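Pectate lyase/Amb allergen (Acidovorax citrulli, PDB 4HWV) probably cleaves pectate as a calcium-binding, secreted lyase of polysaccharide lyase family 1. Local coordinates at residues A[307-310]-A[315-318]. Residues are numbered along the deposited sequence; the frame is centred on the assembly and turned at random. Where two conformers were deposited one is given.
Sequences GGTD and DSGN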
ATOM      1  N   GLY A 307     -19.171 -16.104  13.832  1.00  4.95           N
ATOM      2  CA  GLY A 307     -20.394 -16.789  13.432  1.00  5.41           C
ATOM      3  C   GLY A 307     -20.833 -16.360  12.040  1.00  5.42           C
ATOM      4  O   GLY A 307     -21.130 -15.183  11.806  1.00  6.37           O
ATOM      5  N   GLY A 308     -20.865 -17.302  11.103  1.00  6.25           N
ATOM      6  CA  GLY A 308     -21.124 -16.989   9.713  1.00  7.33           C
ATOM      7  C   GLY A 308     -22.559 -17.075   9.225  1.00  7.03           C
ATOM      8  O   GLY A 308     -22.791 -16.781   8.054  1.00  9.09           O
ATOM      9  N   THR A 309     -23.507 -17.490  10.073  1.00  6.16           N
ATOM     10  CA  THR A 309     -24.890 -17.629   9.642  1.00  7.16           C
ATOM     11  C   THR A 309     -25.916 -17.412  10.760  1.00  7.17           C
ATOM     12  O   THR A 309     -25.694 -17.766  11.910  1.00  7.27           O
ATOM     13  CB  THR A 309     -25.145 -19.025   9.030  1.00  8.92           C
ATOM     14  OG1 THR A 309     -26.521 -19.128   8.659  1.00  9.86           O
ATOM     15  CG2 THR A 309     -24.807 -20.142   9.999  1.00 10.14           C
ATOM     16  N   ASP A 310     -27.058 -16.821  10.411  1.00  7.70           N
ATOM     17  CA  ASP A 310     -28.159 -16.695  11.368  1.00  8.39           C
ATOM     18  C   ASP A 310     -28.810 -18.030  11.686  1.00  8.70           C
ATOM     19  O   ASP A 310     -29.515 -18.147  12.684  1.00  8.69           O
ATOM     20  CB  ASP A 310     -29.257 -15.787  10.811  1.00  9.04           C
ATOM     21  CG  ASP A 310     -28.891 -14.320  10.839  1.00 10.34           C
ATOM     22  OD1 ASP A 310     -27.878 -13.936  11.474  1.00  9.09           O
ATOM     23  OD2 ASP A 310     -29.683 -13.548  10.251  1.00 12.99           O
ATOM     24  N   ASP A 315     -23.503 -27.419  13.709  1.00  9.91           N
ATOM     25  CA  ASP A 315     -22.342 -27.208  12.845  0.50 10.66           C
ATOM     26  C   ASP A 315     -21.897 -25.748  12.782  1.00 11.21           C
ATOM     27  O   ASP A 315     -20.770 -25.425  13.135  1.00 12.39           O
ATOM     28  CB  ASP A 315     -22.628 -27.690  11.416  0.50 20.00           C
ATOM     29  CG  ASP A 315     -22.889 -29.179  11.331  0.50 20.00           C
ATOM     30  OD1 ASP A 315     -23.887 -29.653  11.909  0.50 20.00           O
ATOM     31  OD2 ASP A 315     -22.107 -29.888  10.664  0.50 20.00           O
ATOM     32  N   SER A 316     -22.779 -24.860  12.339  1.00 10.31           N
ATOM     33  CA  SER A 316     -22.364 -23.501  12.007  1.00 10.72           C
ATOM     34  C   SER A 316     -23.101 -22.363  12.729  1.00 10.01           C
ATOM     35  O   SER A 316     -22.773 -21.195  12.541  1.00  9.38           O
ATOM     36  CB  SER A 316     -22.425 -23.283  10.489  1.00 12.10           C
ATOM     37  OG  SER A 316     -23.728 -23.519   9.999  1.00 13.61           O
ATOM     38  N   GLY A 317     -24.076 -22.689  13.561  1.00  9.21           N
ATOM     39  CA  GLY A 317     -24.781 -21.663  14.327  1.00  8.89           C
ATOM     40  C   GLY A 317     -25.007 -22.178  15.731  1.00  8.22           C
ATOM     41  O   GLY A 317     -26.147 -22.374  16.173  1.00  8.46           O
ATOM     42  N   ASN A 318     -23.901 -22.371  16.448  1.00  8.04           N
ATOM     43  CA  ASN A 318     -23.909 -23.131  17.685  1.00  7.74           C
ATOM     44  C   ASN A 318     -23.534 -22.226  18.849  1.00  8.27           C
ATOM     45  O   ASN A 318     -22.395 -21.771  18.930  1.00  8.23           O
ATOM     46  CB  ASN A 318     -22.923 -24.300  17.553  1.00  8.39           C
ATOM     47  CG  ASN A 318     -22.954 -25.252  18.729  1.00  8.97           C
ATOM     48  OD1 ASN A 318     -23.300 -24.878  19.856  1.00  9.73           O
ATOM     49  ND2 ASN A 318     -22.595 -26.512  18.470  1.00 10.06           N
TER
HETATM   50  O   HOH W   1     -20.499 -20.214  11.756  1.00  8.61           O
HETATM   51  O   HOH W   2     -23.199 -18.384  12.916  1.00  6.66           O
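T309 meets S316 within one loop of the right-handed parallel beta-helix, the fold of family 1 pectate lyases. The loop leaves strand 302-306 and rejoins the beta-helix at strand 324-327. The methyl group of T309 does the touching. It lies between the backbone N and the carbonyl carbon of its own residue, which aims CG2 across the loop. T309 CG2 comes to 3.4 Å from S316 O. T309 CG2 also lies 3.5 Å from S316 OG, so it rests against both oxygens of the serine. S316 OG lies between its own backbone N and carbonyl carbon (chi1 58°), which sets it beside the methyl. The hydroxyl of T309 is used differently: with OG1 anti to N (chi1 178°), it bonds to the backbone N of V311 and leaves the methyl to face S316.

Two waters join the backbones. Each accepts from a backbone N-H of 308-309 and donates to S316 O, so this carbonyl takes two water bonds beside the methyl contact. D310 turns from S316 and forms a salt bridge with R342, which also bonds to G307 O. Water 2 lies 3.0 Å from T309 N and 2.9 Å from S316 O. Water 1 lies 3.0 Å from G308 N and gives S316 O the shorter bond, 2.6 Å.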